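Side-chain contacts in NikO protein (Streptomyces tendae, PDB 4FQD), which transfers an enolpyruvyl group, most likely taken from phosphoenolpyruvate, in a step essential to nikkomycin biosynthesis: residues Pro190-Ser193 with Gly194-Thr198; Phe369-Ala372 with Pro373-Ala377; Leu441-Asp444 with Leu445-Gly449. The protein carries 4 engineered substitutions. All coordinates share one frame; numbering follows the deposited sequence.

Interaction 1 (Pro190-Ser193 with Gly194-Thr198); sequences PCYS and GAVKT. With SO4 (sulfate ion), chain C.
The Y192 ring meets V196 through methyl CG2, which approaches obliquely, 3.9 Å from CE1. The two side chains run alongside each other, one turn apart, with Y192 CG anti to the backbone N (chi1 -167°). T181 and S336 also touch the Y192 side chain, and its OH hydrogen-bonds H214 O and R337 NH2. This is the first turn of helix 192-204, the helix of a beta-alpha-beta unit with strands 174-176 and 209-213 in the inverse barrel of the EPSP synthase family. A sulfate, probably carried over from crystallisation, sits at that N-terminal end. Its O1 accepts from S193 OG at 2.8 Å and from K197 NZ at 3.0 Å. The extended K197 chain passes S193 O, CG lying 3.1 Å from it, before NZ arrives at the anion and at its salt-bridge partner D220. With an alanine here, sulfate O1 would probably keep the S193 hydroxyl but lose the ammonium, and D220 would lose this salt bridge. A water accepts from G194 N at 2.6 Å and donates to both P190 O and sulfate O4. G194 O is gripped twice, T198 N and T198 OG1 approaching from opposite faces of its plane.

Interaction 2 (Phe369-Ala372 with Pro373-Ala377); sequences FGFA and PELEA
F371 O is shared by two backbone donors: L375 N binds it at 3.0 Å, with an N-H...O angle of 155°, and E374 N adds a weak bond bent to 127°. The pattern marks the start of a helix, where a type I beta turn from F369 to A372 runs straight into helix 372-378. P373 suits the first helical turn because it has no N-H to offer. The acceptor four residues back, F369 O, is used instead by A372 N at 3.1 Å, while P373 CD lies alongside that oxygen. One residue further on, E376 N continues the helical series to A372 O.

Alongside these backbone bonds F371 and L375 carry the apolar contact. L375 CD1 lies 3.6 Å from F371 CD2, in the plane of the ring and at its edge. The ring is brought there by chi1 of 59°, which places CG between the backbone N and the carbonyl carbon. At the opposite corner of the same ring, CE1 meets the edge of the F369 ring, 3.9 Å from F369 CD1. Helix 344-351 and L389 of strand 388-393 also touch F371, whereas L375 packs on L415 and A418 of helix 409-419. The polar ends of the two acids turn to partners elsewhere. E374, which also touches L415, is bent at chi2 and accepts from R405 N through OE1, tying the helix to strand 402-405. E376, bent the other way at chi2, puts its OE1 in a hydrogen bond with T382 OG1.

Interaction 3 (Leu441-Asp444 with Leu445-Gly449); sequences LVED and LVKLG
D444 and K447 lie side by side on the last turns of helix 441-447, and their charged ends form a salt bridge of 3.6 Å from OD1 to NZ. The K447 chain runs out with CG anti to the backbone N (chi1 -161°) and then bends at chi3, which turns NZ back toward the carboxylate. E443 OE2 stands 4.2 Å from the same NZ, too far for a salt bridge but near enough that its charge probably adds to the attraction. The helix ends in a Schellman motif around G449. Apolar pairs one turn apart complete the inner shell: L445 CD1 approaches L441 CG at 4.1 Å, and the V442 and V446 methyls meet at a similarly loose distance. V446 N to V442 O is an almost straight bond at 171°, whereas L448 N reaches D444 O only weakly at 3.5 Å.

Further out, R439 NH2 makes salt bridges to both D444 OD1 and E443 OE2, so the two acids are held from before the helix as well. W271 of helix 265-278 packs against L441, D444, L445 and L448, while I452 of strand 451-456 touches V442, L445 and V446. G449 closes the motif with a positive phi of 120°, its N-H donated to V446 O at 2.9 Å.

How the interactions relate
Interaction 1 is the buried one, its centre about 13 Å from the centre of the chain; interactions 2 and 3 are only partly buried, each about 21 Å out. Interactions 1 and 3 fall on opposite sides of that centre, their own centres about 34 Å apart. Interactions 2 and 3 do not touch, yet both pack on helix 409-419, the former through F371, E374 and L375, the latter through L441, V442 and L445. Two contacts concern helix starts, one an anion site and the other a proline-bearing turn, whereas 441-449 is a helix end. The lysine of interaction 1 is buried and shared between a sulfate and D220; that of interaction 3 is exposed, and pairs with D444 near E443.

Interaction 1 (Pro190-Ser193 with Gly194-Thr198)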
ATOM      1  N   PRO A 190      -6.536  14.624  -1.899  1.00 19.42           N
ATOM      2  CA  PRO A 190      -7.871  15.080  -1.498  1.00 22.53           C
ATOM      3  C   PRO A 190      -8.417  16.183  -2.406  1.00 20.96           C
ATOM      4  O   PRO A 190      -9.624  16.428  -2.408  1.00 18.23           O
ATOM      5  CB  PRO A 190      -7.638  15.622  -0.086  1.00 24.80           C
ATOM      6  CG  PRO A 190      -6.219  16.074  -0.099  1.00 19.62           C
ATOM      7  CD  PRO A 190      -5.487  15.102  -0.981  1.00 18.91           C
ATOM      8  N   CYS A 191      -7.537  16.828  -3.169  1.00 14.81           N
ATOM      9  CA  CYS A 191      -7.929  17.926  -4.050  1.00 19.49           C
ATOM     10  C   CYS A 191      -8.067  17.459  -5.503  1.00 19.65           C
ATOM     11  O   CYS A 191      -8.457  18.228  -6.382  1.00 17.44           O
ATOM     12  CB  CYS A 191      -6.910  19.069  -3.953  1.00 19.55           C
ATOM     13  SG  CYS A 191      -6.644  19.707  -2.271  1.00 21.96           S
ATOM     14  N   TYR A 192      -7.755  16.190  -5.743  1.00 16.07           N
ATOM     15  CA  TYR A 192      -7.720  15.643  -7.095  1.00 12.21           C
ATOM     16  C   TYR A 192      -9.098  15.667  -7.756  1.00 17.19           C
ATOM     17  O   TYR A 192      -9.296  16.347  -8.763  1.00 12.19           O
ATOM     18  CB  TYR A 192      -7.162  14.217  -7.068  1.00 12.76           C
ATOM     19  CG  TYR A 192      -6.796  13.646  -8.423  1.00 11.16           C
ATOM     20  CD1 TYR A 192      -6.765  14.444  -9.561  1.00  9.50           C
ATOM     21  CD2 TYR A 192      -6.489  12.300  -8.561  1.00 10.29           C
ATOM     22  CE1 TYR A 192      -6.436  13.914 -10.796  1.00  9.54           C
ATOM     23  CE2 TYR A 192      -6.161  11.762  -9.787  1.00  9.99           C
ATOM     24  CZ  TYR A 192      -6.135  12.571 -10.901  1.00 15.86           C
ATOM     25  OH  TYR A 192      -5.804  12.027 -12.121  1.00 12.33           O
ATOM     26  N   SER A 193     -10.044  14.932  -7.183  1.00 14.60           N
ATOM     27  CA  SER A 193     -11.359  14.763  -7.793  1.00 15.09           C
ATOM     28  C   SER A 193     -12.121  16.078  -7.943  1.00 16.10           C
ATOM     29  O   SER A 193     -12.761  16.316  -8.966  1.00 14.47           O
ATOM     30  CB  SER A 193     -12.194  13.752  -7.004  1.00 17.45           C
ATOM     31  OG  SER A 193     -12.508  14.241  -5.715  1.00 23.40           O
ATOM     32  N   GLY A 194     -12.046  16.929  -6.925  1.00 17.31           N
ATOM     33  CA  GLY A 194     -12.745  18.202  -6.945  1.00 12.68           C
ATOM     34  C   GLY A 194     -12.215  19.154  -8.001  1.00 13.89           C
ATOM     35  O   GLY A 194     -12.983  19.881  -8.633  1.00 10.89           O
ATOM     36  N   ALA A 195     -10.900  19.148  -8.193  1.00 14.35           N
ATOM     37  CA  ALA A 195     -10.266  20.018  -9.177  1.00 13.26           C
ATOM     38  C   ALA A 195     -10.659  19.629 -10.599  1.00 16.30           C
ATOM     39  O   ALA A 195     -10.831  20.490 -11.461  1.00 11.51           O
ATOM     40  CB  ALA A 195      -8.755  19.987  -9.017  1.00 12.24           C
ATOM     41  N   VAL A 196     -10.796  18.327 -10.835  1.00 12.84           N
ATOM     42  CA  VAL A 196     -11.171  17.822 -12.151  1.00 12.21           C
ATOM     43  C   VAL A 196     -12.607  18.206 -12.490  1.00 12.08           C
ATOM     44  O   VAL A 196     -12.894  18.645 -13.603  1.00 12.50           O
ATOM     45  CB  VAL A 196     -11.016  16.290 -12.231  1.00 11.90           C
ATOM     46  CG1 VAL A 196     -11.515  15.772 -13.573  1.00  9.61           C
ATOM     47  CG2 VAL A 196      -9.566  15.893 -12.006  1.00 13.67           C
ATOM     48  N   LYS A 197     -13.501  18.038 -11.520  1.00 10.69           N
ATOM     49  CA  LYS A 197     -14.903  18.395 -11.695  1.00 14.73           C
ATOM     50  C   LYS A 197     -15.052  19.875 -12.020  1.00 15.33           C
ATOM     51  O   LYS A 197     -15.782  20.249 -12.938  1.00 14.47           O
ATOM     52  CB  LYS A 197     -15.700  18.058 -10.435  1.00 11.97           C
ATOM     53  CG  LYS A 197     -15.691  16.584 -10.073  1.00 15.48           C
ATOM     54  CD  LYS A 197     -16.351  16.344  -8.727  1.00 14.29           C
ATOM     55  CE  LYS A 197     -16.256  14.883  -8.322  1.00 15.54           C
ATOM     56  NZ  LYS A 197     -16.966  14.614  -7.042  1.00 18.51           N
ATOM     57  N   THR A 198     -14.348  20.711 -11.264  1.00 12.80           N
ATOM     58  CA  THR A 198     -14.400  22.154 -11.455  1.00 10.40           C
ATOM     59  C   THR A 198     -13.850  22.556 -12.820  1.00 17.71           C
ATOM     60  O   THR A 198     -14.475  23.330 -13.546  1.00 14.65           O
ATOM     61  CB  THR A 198     -13.615  22.892 -10.357  1.00 13.35           C
ATOM     62  OG1 THR A 198     -14.166  22.570  -9.074  1.00 13.79           O
ATOM     63  CG2 THR A 198     -13.684  24.396 -10.570  1.00 16.63           C
TER
HETATM   64  S   SO4 C 501     -15.035  15.397  -3.835  1.00 44.01           S
HETATM   65  O1  SO4 C 501     -14.863  15.723  -5.248  1.00 26.60           O
HETATM   66  O2  SO4 C 501     -16.373  15.794  -3.404  1.00 29.46           O
HETATM   67  O3  SO4 C 501     -14.868  13.959  -3.649  1.00 59.60           O
HETATM   68  O4  SO4 C 501     -14.034  16.110  -3.045  1.00 27.28           O
HETATM   69  O   HOH W   1     -11.829  16.837  -4.372  1.00 17.99           O

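Interaction 2 (Phe369-Ala372 with Pro373-Ala377)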
ATOM      1  N   PHE A 369      -9.621   7.463  10.284  1.00 25.79           N
ATOM      2  CA  PHE A 369      -9.704   6.177  10.956  1.00 21.10           C
ATOM      3  C   PHE A 369     -10.376   6.377  12.307  1.00 22.58           C
ATOM      4  O   PHE A 369     -10.052   5.702  13.282  1.00 23.74           O
ATOM      5  CB  PHE A 369      -8.310   5.579  11.141  1.00 17.98           C
ATOM      6  CG  PHE A 369      -7.649   5.172   9.857  1.00 14.91           C
ATOM      7  CD1 PHE A 369      -8.378   4.554   8.853  1.00 17.81           C
ATOM      8  CD2 PHE A 369      -6.300   5.411   9.648  1.00 17.14           C
ATOM      9  CE1 PHE A 369      -7.772   4.179   7.668  1.00 13.49           C
ATOM     10  CE2 PHE A 369      -5.689   5.038   8.465  1.00 14.85           C
ATOM     11  CZ  PHE A 369      -6.426   4.421   7.474  1.00 14.90           C
ATOM     12  N   GLY A 370     -11.317   7.318  12.356  1.00 21.29           N
ATOM     13  CA  GLY A 370     -12.018   7.644  13.584  1.00 18.68           C
ATOM     14  C   GLY A 370     -12.979   6.561  14.037  1.00 18.55           C
ATOM     15  O   GLY A 370     -13.482   6.597  15.160  1.00 26.53           O
ATOM     16  N   PHE A 371     -13.239   5.598  13.160  1.00 14.54           N
ATOM     17  CA  PHE A 371     -14.108   4.475  13.488  1.00 17.54           C
ATOM     18  C   PHE A 371     -13.350   3.411  14.277  1.00 15.73           C
ATOM     19  O   PHE A 371     -13.952   2.602  14.984  1.00 16.64           O
ATOM     20  CB  PHE A 371     -14.695   3.863  12.211  1.00 11.74           C
ATOM     21  CG  PHE A 371     -13.657   3.374  11.236  1.00 12.59           C
ATOM     22  CD1 PHE A 371     -13.148   4.216  10.263  1.00 21.06           C
ATOM     23  CD2 PHE A 371     -13.194   2.070  11.293  1.00 14.57           C
ATOM     24  CE1 PHE A 371     -12.194   3.768   9.365  1.00 20.72           C
ATOM     25  CE2 PHE A 371     -12.240   1.616  10.401  1.00 16.13           C
ATOM     26  CZ  PHE A 371     -11.741   2.467   9.435  1.00 16.54           C
ATOM     27  N   ALA A 372     -12.027   3.423  14.147  1.00 17.10           N
ATOM     28  CA  ALA A 372     -11.168   2.412  14.767  1.00 20.68           C
ATOM     29  C   ALA A 372     -11.272   2.283  16.298  1.00 17.65           C
ATOM     30  O   ALA A 372     -11.404   1.169  16.805  1.00 15.36           O
ATOM     31  CB  ALA A 372      -9.707   2.594  14.328  1.00 17.51           C
ATOM     32  N   PRO A 373     -11.210   3.408  17.040  1.00 15.34           N
ATOM     33  CA  PRO A 373     -11.315   3.265  18.498  1.00 16.52           C
ATOM     34  C   PRO A 373     -12.683   2.747  18.940  1.00 20.25           C
ATOM     35  O   PRO A 373     -12.803   2.171  20.021  1.00 21.14           O
ATOM     36  CB  PRO A 373     -11.109   4.695  19.009  1.00 15.59           C
ATOM     37  CG  PRO A 373     -10.380   5.390  17.911  1.00 18.99           C
ATOM     38  CD  PRO A 373     -10.933   4.804  16.655  1.00 12.53           C
ATOM     39  N   GLU A 374     -13.699   2.952  18.108  1.00 18.58           N
ATOM     40  CA  GLU A 374     -15.043   2.487  18.423  1.00 18.66           C
ATOM     41  C   GLU A 374     -15.184   0.995  18.138  1.00 22.38           C
ATOM     42  O   GLU A 374     -15.864   0.278  18.873  1.00 18.71           O
ATOM     43  CB  GLU A 374     -16.085   3.288  17.644  1.00 15.00           C
ATOM     44  CG  GLU A 374     -16.027   4.781  17.908  1.00 18.03           C
ATOM     45  CD  GLU A 374     -16.160   5.114  19.380  1.00 25.36           C
ATOM     46  OE1 GLU A 374     -17.153   4.683  20.004  1.00 17.75           O
ATOM     47  OE2 GLU A 374     -15.267   5.805  19.916  1.00 32.96           O
ATOM     48  N   LEU A 375     -14.540   0.534  17.070  1.00 15.16           N
ATOM     49  CA  LEU A 375     -14.501  -0.890  16.758  1.00 15.47           C
ATOM     50  C   LEU A 375     -13.711  -1.641  17.822  1.00 13.85           C
ATOM     51  O   LEU A 375     -13.956  -2.820  18.075  1.00 15.94           O
ATOM     52  CB  LEU A 375     -13.871  -1.129  15.383  1.00 15.19           C
ATOM     53  CG  LEU A 375     -14.690  -0.743  14.152  1.00 15.84           C
ATOM     54  CD1 LEU A 375     -13.898  -1.024  12.886  1.00 15.47           C
ATOM     55  CD2 LEU A 375     -16.012  -1.493  14.134  1.00 15.02           C
ATOM     56  N   GLU A 376     -12.761  -0.945  18.437  1.00 16.62           N
ATOM     57  CA  GLU A 376     -11.937  -1.513  19.497  1.00 17.82           C
ATOM     58  C   GLU A 376     -12.794  -1.911  20.694  1.00 17.97           C
ATOM     59  O   GLU A 376     -12.536  -2.922  21.348  1.00 16.10           O
ATOM     60  CB  GLU A 376     -10.878  -0.501  19.939  1.00 17.97           C
ATOM     61  CG  GLU A 376      -9.751  -1.092  20.765  1.00 23.77           C
ATOM     62  CD  GLU A 376      -8.552  -1.467  19.919  1.00 38.91           C
ATOM     63  OE1 GLU A 376      -8.397  -0.889  18.823  1.00 36.96           O
ATOM     64  OE2 GLU A 376      -7.766  -2.339  20.345  1.00 38.55           O
ATOM     65  N   ALA A 377     -13.816  -1.107  20.972  1.00 20.02           N
ATOM     66  CA  ALA A 377     -14.712  -1.350  22.098  1.00 21.14           C
ATOM     67  C   ALA A 377     -15.529  -2.623  21.908  1.00 17.89           C
ATOM     68  O   ALA A 377     -15.938  -3.259  22.880  1.00 23.06           O
ATOM     69  CB  ALA A 377     -15.630  -0.154  22.310  1.00 14.80           C
TER

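Interaction 3 (Leu441-Asp444 with Leu445-Gly449)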
ATOM      1  N   LEU A 441     -30.735   3.850   6.193  1.00 17.83           N
ATOM      2  CA  LEU A 441     -29.984   2.616   6.400  1.00 19.20           C
ATOM      3  C   LEU A 441     -30.565   1.757   7.520  1.00 17.85           C
ATOM      4  O   LEU A 441     -30.587   0.530   7.423  1.00 14.91           O
ATOM      5  CB  LEU A 441     -28.512   2.927   6.683  1.00 16.86           C
ATOM      6  CG  LEU A 441     -27.581   1.722   6.851  1.00 16.00           C
ATOM      7  CD1 LEU A 441     -27.614   0.841   5.611  1.00 10.64           C
ATOM      8  CD2 LEU A 441     -26.163   2.177   7.154  1.00 12.93           C
ATOM      9  N   VAL A 442     -31.036   2.407   8.579  1.00 15.21           N
ATOM     10  CA  VAL A 442     -31.636   1.697   9.702  1.00 19.75           C
ATOM     11  C   VAL A 442     -32.897   0.951   9.272  1.00 16.61           C
ATOM     12  O   VAL A 442     -33.058  -0.233   9.567  1.00 20.73           O
ATOM     13  CB  VAL A 442     -31.969   2.653  10.866  1.00 19.90           C
ATOM     14  CG1 VAL A 442     -32.811   1.945  11.916  1.00 15.06           C
ATOM     15  CG2 VAL A 442     -30.691   3.201  11.480  1.00 13.62           C
ATOM     16  N   GLU A 443     -33.780   1.646   8.561  1.00 14.64           N
ATOM     17  CA  GLU A 443     -35.026   1.052   8.088  1.00 19.58           C
ATOM     18  C   GLU A 443     -34.775  -0.125   7.149  1.00 21.62           C
ATOM     19  O   GLU A 443     -35.454  -1.149   7.231  1.00 21.17           O
ATOM     20  CB  GLU A 443     -35.890   2.101   7.388  1.00 20.80           C
ATOM     21  CG  GLU A 443     -37.175   1.546   6.796  1.00 25.17           C
ATOM     22  CD  GLU A 443     -37.925   2.571   5.967  1.00 36.00           C
ATOM     23  OE1 GLU A 443     -38.237   3.657   6.499  1.00 37.92           O
ATOM     24  OE2 GLU A 443     -38.195   2.292   4.780  1.00 32.69           O
ATOM     25  N   ASP A 444     -33.798   0.026   6.260  1.00 18.69           N
ATOM     26  CA  ASP A 444     -33.456  -1.029   5.311  1.00 18.17           C
ATOM     27  C   ASP A 444     -32.907  -2.266   6.015  1.00 18.75           C
ATOM     28  O   ASP A 444     -33.200  -3.395   5.620  1.00 22.45           O
ATOM     29  CB  ASP A 444     -32.455  -0.522   4.271  1.00 15.88           C
ATOM     30  CG  ASP A 444     -33.084   0.427   3.272  1.00 25.72           C
ATOM     31  OD1 ASP A 444     -34.316   0.354   3.080  1.00 27.84           O
ATOM     32  OD2 ASP A 444     -32.349   1.243   2.675  1.00 25.26           O
ATOM     33  N   LEU A 445     -32.110  -2.047   7.056  1.00 18.07           N
ATOM     34  CA  LEU A 445     -31.540  -3.144   7.830  1.00 15.02           C
ATOM     35  C   LEU A 445     -32.609  -3.863   8.649  1.00 18.55           C
ATOM     36  O   LEU A 445     -32.672  -5.092   8.653  1.00 16.14           O
ATOM     37  CB  LEU A 445     -30.423  -2.636   8.746  1.00 15.56           C
ATOM     38  CG  LEU A 445     -29.079  -2.353   8.071  1.00 19.81           C
ATOM     39  CD1 LEU A 445     -28.129  -1.668   9.036  1.00 16.22           C
ATOM     40  CD2 LEU A 445     -28.468  -3.642   7.545  1.00 12.01           C
ATOM     41  N   VAL A 446     -33.441  -3.087   9.337  1.00 16.85           N
ATOM     42  CA  VAL A 446     -34.550  -3.627  10.120  1.00 17.34           C
ATOM     43  C   VAL A 446     -35.462  -4.479   9.238  1.00 22.60           C
ATOM     44  O   VAL A 446     -35.985  -5.509   9.669  1.00 22.59           O
ATOM     45  CB  VAL A 446     -35.367  -2.493  10.782  1.00 21.01           C
ATOM     46  CG1 VAL A 446     -36.702  -3.008  11.306  1.00 12.46           C
ATOM     47  CG2 VAL A 446     -34.561  -1.841  11.899  1.00 14.87           C
ATOM     48  N   LYS A 447     -35.624  -4.047   7.992  1.00 17.81           N
ATOM     49  CA  LYS A 447     -36.438  -4.759   7.019  1.00 19.07           C
ATOM     50  C   LYS A 447     -35.875  -6.152   6.745  1.00 23.15           C
ATOM     51  O   LYS A 447     -36.611  -7.069   6.376  1.00 21.90           O
ATOM     52  CB  LYS A 447     -36.506  -3.955   5.720  1.00 19.97           C
ATOM     53  CG  LYS A 447     -37.649  -4.333   4.800  1.00 27.51           C
ATOM     54  CD  LYS A 447     -37.603  -3.517   3.518  1.00 55.81           C
ATOM     55  CE  LYS A 447     -37.638  -2.022   3.807  1.00 48.72           C
ATOM     56  NZ  LYS A 447     -37.497  -1.216   2.562  1.00 49.01           N
ATOM     57  N   LEU A 448     -34.568  -6.306   6.933  1.00 19.51           N
ATOM     58  CA  LEU A 448     -33.903  -7.585   6.706  1.00 18.18           C
ATOM     59  C   LEU A 448     -33.922  -8.467   7.952  1.00 19.22           C
ATOM     60  O   LEU A 448     -33.504  -9.623   7.906  1.00 22.09           O
ATOM     61  CB  LEU A 448     -32.460  -7.367   6.247  1.00 20.59           C
ATOM     62  CG  LEU A 448     -32.256  -6.625   4.925  1.00 16.79           C
ATOM     63  CD1 LEU A 448     -30.772  -6.428   4.656  1.00 16.06           C
ATOM     64  CD2 LEU A 448     -32.916  -7.378   3.781  1.00 14.71           C
ATOM     65  N   GLY A 449     -34.401  -7.917   9.063  1.00 15.39           N
ATOM     66  CA  GLY A 449     -34.521  -8.676  10.295  1.00 15.87           C
ATOM     67  C   GLY A 449     -33.719  -8.101  11.446  1.00 18.30           C
ATOM     68  O   GLY A 449     -33.711  -8.655  12.546  1.00 14.52           O
TER